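SUMO-1 cysteine protease S273R (African swine fever virus pig/Kenya/KEN-50/1950, PDB 6LJ9) is a cysteine endopeptidase that probably matures the viral polyprotein precursors pp220 and pp62 into core-shell proteins and dampens host innate immunity. Local coordinates at residues B[88-96]-B[109-117]. Residues are numbered along the deposited sequence; the frame is centred on the assembly and turned at random.
Sequences LTNFNIDET and NCPFSMMDF
The ring of Phe112 is approached by three residues from one helical turn, Asn90, Phe91 and Asp94. Asp94 takes its edge: CB lies in the ring plane, and Asp94 CG stands 3.7 Å from Phe112 CD2, with the carboxylate turned 82° to the ring. Asn90 and Phe91 come in at a slant to the outer end of the same ring. The Asn90 amide is inclined to it, its ND2 3.4 Å from Phe112 CZ. Phe91 forms an offset, nearly parallel pair with Phe112, the planes 27° from each other. Overlap is slight, and the rings meet along one border, closest at Phe91 CE1 and Phe112 CZ, 3.7 Å apart. Phe112 reaches the helix because its CG swings anti to the backbone N (chi1 -171°), sending the ring out from the start of a type I turn that runs to Met115. From the other end of that turn Met115, its chain bent at chi3 although poorly ordered, lays its methyl CE 3.5 Å from Asp94 CB, while SD rests near Asn90 CB.

No direct hydrogen bond joins the two segments; a water supplies the polar link. It bridges Asp94 OD1 (2.9 Å), Cys110 O and Asn109 ND2, accepting from the amide; since more acceptors surround it than it has protons, it may not serve both oxygens at once. The helix start is held separately by a capping box of Thr89 and Asn92.

The contact thus packs the first turns of helix 90-103 against the loop leaving edge strand 107-109, beside the five-stranded mixed sheet of a Ulp1-type (clan CA) protease. Asp116 lies about 10 Å, side chain to side chain, from His168, the inferred active-site histidine. Cys110 ties that loop to neighbouring strand 152-158 through its disulfide with Cys155, and Ile93 and Asp116 both touch this strand.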
# COMPACT_ATOMS: atom_id res chain seq x y z
N LEU B 88 -9.17 -10.56 -24.95
CA LEU B 88 -9.69 -10.52 -23.59
C LEU B 88 -11.16 -10.12 -23.58
O LEU B 88 -11.59 -9.26 -24.36
CB LEU B 88 -8.88 -9.54 -22.74
CG LEU B 88 -7.80 -10.12 -21.84
CD1 LEU B 88 -6.91 -11.10 -22.59
CD2 LEU B 88 -6.96 -9.01 -21.22
N THR B 89 -11.93 -10.75 -22.70
CA THR B 89 -13.33 -10.41 -22.51
C THR B 89 -13.48 -9.54 -21.27
O THR B 89 -12.53 -9.31 -20.51
CB THR B 89 -14.18 -11.68 -22.38
OG1 THR B 89 -13.80 -12.40 -21.20
CG2 THR B 89 -13.99 -12.58 -23.59
N ASN B 90 -14.70 -9.03 -21.07
CA ASN B 90 -14.98 -8.24 -19.88
C ASN B 90 -14.85 -9.07 -18.61
O ASN B 90 -14.56 -8.53 -17.54
CB ASN B 90 -16.37 -7.62 -19.97
CG ASN B 90 -17.38 -8.54 -20.64
OD1 ASN B 90 -17.09 -9.71 -20.91
ND2 ASN B 90 -18.56 -8.01 -20.92
N PHE B 91 -15.06 -10.39 -18.71
CA PHE B 91 -14.92 -11.24 -17.54
C PHE B 91 -13.46 -11.44 -17.17
O PHE B 91 -13.11 -11.47 -15.99
CB PHE B 91 -15.60 -12.59 -17.79
CG PHE B 91 -17.06 -12.48 -18.13
CD1 PHE B 91 -17.99 -12.16 -17.15
CD2 PHE B 91 -17.50 -12.70 -19.42
CE1 PHE B 91 -19.33 -12.06 -17.46
CE2 PHE B 91 -18.85 -12.61 -19.74
CZ PHE B 91 -19.76 -12.28 -18.76
N ASN B 92 -12.59 -11.59 -18.18
CA ASN B 92 -11.16 -11.75 -17.90
C ASN B 92 -10.60 -10.51 -17.21
O ASN B 92 -9.74 -10.61 -16.33
CB ASN B 92 -10.40 -12.02 -19.20
CG ASN B 92 -11.00 -13.16 -20.00
OD1 ASN B 92 -11.39 -12.98 -21.15
ND2 ASN B 92 -11.08 -14.34 -19.39
N ILE B 93 -11.08 -9.33 -17.60
CA ILE B 93 -10.56 -8.08 -17.04
C ILE B 93 -11.17 -7.81 -15.67
O ILE B 93 -10.47 -7.37 -14.75
CB ILE B 93 -10.82 -6.93 -18.03
CG1 ILE B 93 -10.09 -7.19 -19.35
CG2 ILE B 93 -10.39 -5.60 -17.42
CD1 ILE B 93 -10.44 -6.22 -20.44
N ASP B 94 -12.47 -8.06 -15.51
CA ASP B 94 -13.12 -7.80 -14.23
C ASP B 94 -12.55 -8.68 -13.14
O ASP B 94 -12.23 -8.21 -12.04
CB ASP B 94 -14.63 -8.01 -14.36
CG ASP B 94 -15.40 -7.48 -13.17
OD1 ASP B 94 -15.27 -6.27 -12.87
OD2 ASP B 94 -16.13 -8.27 -12.54
N GLU B 95 -12.40 -9.97 -13.42
CA GLU B 95 -11.88 -10.91 -12.43
C GLU B 95 -10.40 -10.70 -12.15
O GLU B 95 -9.92 -11.12 -11.10
CB GLU B 95 -12.15 -12.34 -12.89
CG GLU B 95 -13.63 -12.66 -13.05
CD GLU B 95 -13.88 -13.93 -13.83
OE1 GLU B 95 -12.91 -14.67 -14.08
OE2 GLU B 95 -15.04 -14.18 -14.20
N THR B 96 -9.66 -10.07 -13.07
CA THR B 96 -8.26 -9.76 -12.81
C THR B 96 -8.13 -8.55 -11.90
O THR B 96 -7.35 -8.57 -10.94
CB THR B 96 -7.52 -9.52 -14.13
OG1 THR B 96 -7.47 -10.74 -14.88
CG2 THR B 96 -6.10 -9.04 -13.87
N ASN B 109 -11.15 -0.86 -7.96
CA ASN B 109 -11.42 -1.49 -9.24
C ASN B 109 -12.86 -1.17 -9.66
O ASN B 109 -13.79 -1.37 -8.88
CB ASN B 109 -11.20 -3.00 -9.16
CG ASN B 109 -11.96 -3.64 -8.01
OD1 ASN B 109 -11.69 -3.36 -6.84
ND2 ASN B 109 -12.92 -4.49 -8.34
N CYS B 110 -13.02 -0.67 -10.88
CA CYS B 110 -14.33 -0.23 -11.32
C CYS B 110 -15.26 -1.43 -11.47
O CYS B 110 -14.81 -2.52 -11.84
CB CYS B 110 -14.22 0.53 -12.64
SG CYS B 110 -13.56 -0.45 -14.00
N PRO B 111 -16.57 -1.28 -11.18
CA PRO B 111 -17.48 -2.43 -11.28
C PRO B 111 -17.67 -2.92 -12.71
O PRO B 111 -17.13 -2.35 -13.66
CB PRO B 111 -18.79 -1.90 -10.69
CG PRO B 111 -18.40 -0.75 -9.84
CD PRO B 111 -17.21 -0.13 -10.53
N PHE B 112 -18.46 -3.99 -12.86
CA PHE B 112 -18.63 -4.61 -14.18
C PHE B 112 -19.54 -3.78 -15.08
O PHE B 112 -19.33 -3.74 -16.30
CB PHE B 112 -19.18 -6.02 -14.02
CG PHE B 112 -19.20 -6.83 -15.29
CD1 PHE B 112 -20.29 -6.78 -16.15
CD2 PHE B 112 -18.13 -7.65 -15.62
CE1 PHE B 112 -20.30 -7.52 -17.32
CE2 PHE B 112 -18.14 -8.40 -16.78
CZ PHE B 112 -19.23 -8.33 -17.63
N SER B 113 -20.54 -3.10 -14.50
CA SER B 113 -21.49 -2.36 -15.32
C SER B 113 -20.87 -1.09 -15.88
O SER B 113 -21.04 -0.77 -17.06
CB SER B 113 -22.74 -2.04 -14.51
OG SER B 113 -23.73 -1.42 -15.31
N MET B 114 -20.15 -0.34 -15.04
CA MET B 114 -19.52 0.89 -15.48
C MET B 114 -18.15 0.63 -16.09
O MET B 114 -17.25 1.47 -16.00
CB MET B 114 -19.37 1.87 -14.32
CG MET B 114 -20.67 2.44 -13.79
SD MET B 114 -20.37 3.86 -12.73
CE MET B 114 -19.05 3.23 -11.70
N MET B 115 -17.98 -0.54 -16.72
CA MET B 115 -16.68 -0.92 -17.25
C MET B 115 -16.48 -0.43 -18.68
O MET B 115 -15.56 0.35 -18.95
CB MET B 115 -16.50 -2.44 -17.17
CG MET B 115 -15.08 -2.89 -17.44
SD MET B 115 -14.96 -4.66 -17.74
CE MET B 115 -15.69 -5.28 -16.24
N ASP B 116 -17.33 -0.88 -19.61
CA ASP B 116 -17.15 -0.64 -21.04
C ASP B 116 -18.41 0.02 -21.61
O ASP B 116 -19.11 -0.57 -22.44
CB ASP B 116 -16.84 -1.94 -21.79
CG ASP B 116 -15.91 -2.85 -21.02
OD1 ASP B 116 -14.90 -2.35 -20.48
OD2 ASP B 116 -16.18 -4.06 -20.96
N PHE B 117 -18.69 1.25 -21.18
CA PHE B 117 -19.89 1.92 -21.66
C PHE B 117 -19.71 3.43 -21.66
O PHE B 117 -19.22 4.01 -20.68
CB PHE B 117 -21.12 1.54 -20.83
CG PHE B 117 -21.74 0.24 -21.24
CD1 PHE B 117 -22.53 0.16 -22.38
CD2 PHE B 117 -21.54 -0.91 -20.49
CE1 PHE B 117 -23.10 -1.03 -22.76
CE2 PHE B 117 -22.11 -2.11 -20.87
CZ PHE B 117 -22.89 -2.17 -22.01
O HOH W 1 -13.19 -5.14 -11.20